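Local coordinates for uncharacterized protein (Sus scrofa, PDB 5BNI), which is porcine CD38, a member of the ADP-ribosyl cyclase family with a four-stranded parallel beta sheet, at residues Lys190-His195 and Gln227-Pro232. Residues are numbered along the deposited sequence; the frame is centred on the assembly and turned at random.
Sequences KAWVIH and QENYRP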
ATOM      1  N   LYS A 190       6.220 -12.878   9.362  1.00 31.03           N
ATOM      2  CA  LYS A 190       5.606 -14.170   9.141  1.00 33.41           C
ATOM      3  C   LYS A 190       5.100 -14.219   7.712  1.00 34.25           C
ATOM      4  O   LYS A 190       4.315 -13.371   7.293  1.00 33.16           O
ATOM      5  CB  LYS A 190       4.456 -14.372  10.114  1.00 31.61           C
ATOM      6  CG  LYS A 190       4.375 -15.795  10.616  1.00 68.75           C
ATOM      7  CD  LYS A 190       3.087 -16.484  10.218  1.00 75.83           C
ATOM      8  CE  LYS A 190       2.202 -16.650  11.452  1.00 82.88           C
ATOM      9  NZ  LYS A 190       0.951 -15.830  11.416  1.00 80.37           N
ATOM     10  N   ALA A 191       5.554 -15.210   6.953  1.00 36.69           N
ATOM     11  CA  ALA A 191       5.132 -15.351   5.571  1.00 38.19           C
ATOM     12  C   ALA A 191       4.189 -16.513   5.452  1.00 37.89           C
ATOM     13  O   ALA A 191       4.421 -17.565   6.038  1.00 41.39           O
ATOM     14  CB  ALA A 191       6.331 -15.560   4.674  1.00 42.79           C
ATOM     15  N   TRP A 192       3.115 -16.313   4.702  1.00 38.04           N
ATOM     16  CA  TRP A 192       2.138 -17.357   4.438  1.00 32.88           C
ATOM     17  C   TRP A 192       2.114 -17.600   2.951  1.00 38.26           C
ATOM     18  O   TRP A 192       1.855 -16.668   2.183  1.00 40.20           O
ATOM     19  CB  TRP A 192       0.750 -16.918   4.842  1.00 29.11           C
ATOM     20  CG  TRP A 192       0.551 -16.655   6.300  1.00 44.73           C
ATOM     21  CD1 TRP A 192       0.587 -15.438   6.931  1.00 51.46           C
ATOM     22  CD2 TRP A 192       0.224 -17.614   7.305  1.00 51.88           C
ATOM     23  NE1 TRP A 192       0.317 -15.587   8.270  1.00 42.50           N
ATOM     24  CE2 TRP A 192       0.097 -16.913   8.526  1.00 54.16           C
ATOM     25  CE3 TRP A 192       0.035 -19.004   7.298  1.00 63.29           C
ATOM     26  CZ2 TRP A 192      -0.219 -17.555   9.726  1.00 65.93           C
ATOM     27  CZ3 TRP A 192      -0.281 -19.637   8.494  1.00 64.95           C
ATOM     28  CH2 TRP A 192      -0.390 -18.912   9.694  1.00 69.02           C
ATOM     29  N   VAL A 193       2.385 -18.831   2.533  1.00 39.87           N
ATOM     30  CA  VAL A 193       2.283 -19.142   1.121  1.00 41.22           C
ATOM     31  C   VAL A 193       0.995 -19.905   0.963  1.00 42.75           C
ATOM     32  O   VAL A 193       0.873 -21.024   1.431  1.00 42.82           O
ATOM     33  CB  VAL A 193       3.479 -19.954   0.614  1.00 42.82           C
ATOM     34  CG1 VAL A 193       3.370 -20.164  -0.881  1.00 33.53           C
ATOM     35  CG2 VAL A 193       4.776 -19.220   0.923  1.00 35.58           C
ATOM     36  N   ILE A 194       0.020 -19.279   0.317  1.00 53.94           N
ATOM     37  CA  ILE A 194      -1.309 -19.858   0.168  1.00 58.68           C
ATOM     38  C   ILE A 194      -1.487 -20.739  -1.057  1.00 55.32           C
ATOM     39  O   ILE A 194      -1.196 -20.336  -2.173  1.00 53.02           O
ATOM     40  CB  ILE A 194      -2.365 -18.749   0.121  1.00 60.68           C
ATOM     41  CG1 ILE A 194      -1.889 -17.549   0.930  1.00 51.27           C
ATOM     42  CG2 ILE A 194      -3.692 -19.270   0.647  1.00 61.25           C
ATOM     43  CD1 ILE A 194      -2.561 -16.270   0.511  1.00 53.13           C
ATOM     44  N   HIS A 195      -2.010 -21.938  -0.823  1.00 67.28           N
ATOM     45  CA  HIS A 195      -2.256 -22.920  -1.875  1.00 79.15           C
ATOM     46  C   HIS A 195      -3.759 -23.189  -2.061  1.00 75.37           C
ATOM     47  O   HIS A 195      -4.509 -23.269  -1.083  1.00 67.53           O
ATOM     48  CB  HIS A 195      -1.574 -24.249  -1.528  1.00 81.32           C
ATOM     49  CG  HIS A 195      -0.096 -24.157  -1.279  1.00 68.88           C
ATOM     50  ND1 HIS A 195       0.774 -23.586  -2.181  1.00 73.82           N
ATOM     51  CD2 HIS A 195       0.671 -24.615  -0.258  1.00 68.36           C
ATOM     52  CE1 HIS A 195       2.011 -23.682  -1.723  1.00 68.83           C
ATOM     53  NE2 HIS A 195       1.977 -24.306  -0.558  1.00 74.93           N
ATOM     54  N   GLN A 227       4.945 -20.456   6.647  1.00 35.92           N
ATOM     55  CA  GLN A 227       3.995 -21.519   6.841  1.00 40.22           C
ATOM     56  C   GLN A 227       3.179 -21.628   5.569  1.00 45.75           C
ATOM     57  O   GLN A 227       2.924 -20.630   4.915  1.00 46.02           O
ATOM     58  CB  GLN A 227       3.110 -21.228   8.051  1.00 38.95           C
ATOM     59  CG  GLN A 227       1.939 -22.172   8.141  1.00 56.89           C
ATOM     60  CD  GLN A 227       1.679 -22.668   9.545  1.00 78.04           C
ATOM     61  OE1 GLN A 227       0.851 -23.562   9.747  1.00 91.98           O
ATOM     62  NE2 GLN A 227       2.379 -22.094  10.523  1.00 78.56           N
ATOM     63  N   GLU A 228       2.782 -22.845   5.220  1.00 52.47           N
ATOM     64  CA  GLU A 228       1.954 -23.076   4.044  1.00 53.20           C
ATOM     65  C   GLU A 228       0.523 -23.335   4.463  1.00 60.26           C
ATOM     66  O   GLU A 228       0.263 -24.205   5.293  1.00 61.42           O
ATOM     67  CB  GLU A 228       2.476 -24.274   3.259  1.00 47.45           C
ATOM     68  CG  GLU A 228       3.409 -23.914   2.125  1.00 41.99           C
ATOM     69  CD  GLU A 228       4.680 -24.741   2.126  1.00 50.74           C
ATOM     70  OE1 GLU A 228       4.589 -25.978   2.024  1.00 56.95           O
ATOM     71  OE2 GLU A 228       5.780 -24.157   2.240  1.00 66.26           O
ATOM     72  N   ASN A 229      -0.415 -22.584   3.902  1.00 63.79           N
ATOM     73  CA  ASN A 229      -1.800 -22.860   4.225  1.00 73.11           C
ATOM     74  C   ASN A 229      -2.738 -22.949   3.054  1.00 78.17           C
ATOM     75  O   ASN A 229      -2.751 -22.093   2.177  1.00 71.29           O
ATOM     76  CB  ASN A 229      -2.341 -21.882   5.252  1.00 68.67           C
ATOM     77  CG  ASN A 229      -2.778 -22.576   6.525  1.00 80.85           C
ATOM     78  OD1 ASN A 229      -3.750 -22.171   7.157  1.00 93.85           O
ATOM     79  ND2 ASN A 229      -2.052 -23.623   6.921  1.00 72.91           N
ATOM     80  N   TYR A 230      -3.497 -24.035   3.033  1.00 87.68           N
ATOM     81  CA  TYR A 230      -4.540 -24.216   2.055  1.00 90.97           C
ATOM     82  C   TYR A 230      -5.569 -23.150   2.398  1.00 96.15           C
ATOM     83  O   TYR A 230      -5.943 -22.994   3.561  1.00 95.03           O
ATOM     84  CB  TYR A 230      -5.130 -25.618   2.175  1.00 90.59           C
ATOM     85  CG  TYR A 230      -4.437 -26.640   1.305  1.00102.85           C
ATOM     86  CD1 TYR A 230      -4.319 -26.431  -0.061  1.00110.70           C
ATOM     87  CD2 TYR A 230      -3.911 -27.821   1.837  1.00113.22           C
ATOM     88  CE1 TYR A 230      -3.696 -27.359  -0.886  1.00123.62           C
ATOM     89  CE2 TYR A 230      -3.284 -28.763   1.016  1.00131.07           C
ATOM     90  CZ  TYR A 230      -3.180 -28.521  -0.350  1.00125.50           C
ATOM     91  OH  TYR A 230      -2.570 -29.420  -1.202  1.00131.18           O
ATOM     92  N   ARG A 231      -5.989 -22.390   1.398  1.00100.57           N
ATOM     93  CA  ARG A 231      -6.964 -21.338   1.611  1.00108.39           C
ATOM     94  C   ARG A 231      -8.237 -21.943   2.190  1.00108.88           C
ATOM     95  O   ARG A 231      -8.465 -23.159   2.073  1.00 91.50           O
ATOM     96  CB  ARG A 231      -7.294 -20.645   0.294  1.00 89.80           C
ATOM     97  CG  ARG A 231      -7.895 -21.588  -0.729  1.00101.34           C
ATOM     98  CD  ARG A 231      -8.844 -20.875  -1.690  1.00127.11           C
ATOM     99  NE  ARG A 231     -10.245 -21.261  -1.481  1.00142.91           N
ATOM    100  CZ  ARG A 231     -11.229 -20.978  -2.331  1.00134.73           C
ATOM    101  NH1 ARG A 231     -12.474 -21.371  -2.087  1.00 96.68           N
ATOM    102  NH2 ARG A 231     -10.971 -20.307  -3.448  1.00140.36           N
ATOM    103  N   PRO A 232      -9.064 -21.108   2.837  1.00107.99           N
ATOM    104  CA  PRO A 232     -10.260 -21.711   3.382  1.00114.07           C
ATOM    105  C   PRO A 232     -11.316 -21.751   2.278  1.00126.70           C
ATOM    106  O   PRO A 232     -11.871 -22.814   1.961  1.00125.28           O
ATOM    107  CB  PRO A 232     -10.641 -20.735   4.498  1.00107.58           C
ATOM    108  CG  PRO A 232     -10.268 -19.406   3.920  1.00 90.96           C
ATOM    109  CD  PRO A 232      -8.949 -19.690   3.240  1.00109.92           C
ATOM    110  OXT PRO A 232     -11.582 -20.696   1.685  1.00123.47           O
TER
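A191 and Q227 open a ladder of five backbone hydrogen bonds between the two parallel strands of a beta-alpha-beta unit, in which helix 208-219 connects strand 186-195 to strand 223-230 at one edge of the four-stranded parallel sheet. Q227 N donates to A191 O at 3.0 Å, and Q227 O accepts from V193 N. Next, V193 O receives N229 N, a longer bond of 3.2 Å. N229 O accepts H195 N, and R231 N closes the ladder on H195 O just past the end of strand 223-230. On the 190-195 strand it is thus A191, V193 and H195 that bond across to Q227, N229 and R231, while W192 uses its backbone on the other side, with V157 and L159 of strand 153-160.

The side chains of W192 and Q227 run alongside each other and point the same way. Q227 swings CG away from its own N (chi1 169°), which brings CG to 3.4 Å from W192 CZ3; the amide is turned 40° from the indole, which also stacks with F158. Further along this face, I194 CG2 meets R231 CB. The other face carries V193, H195, E228 and Y230. There E228 CG packs obliquely against the imidazole, its carboxylate plane 67° from the ring, and E228 OE2 accepts the backbone N-H of C205. Y230 lays CD1 beside H195 CB, and H195 O lies at the edge of the phenol ring. The carboxamide of N229 turns back on its own strand: ND2 donates to E228 O at 2.9 Å, nearly straight, with that oxygen lying in the amide plane.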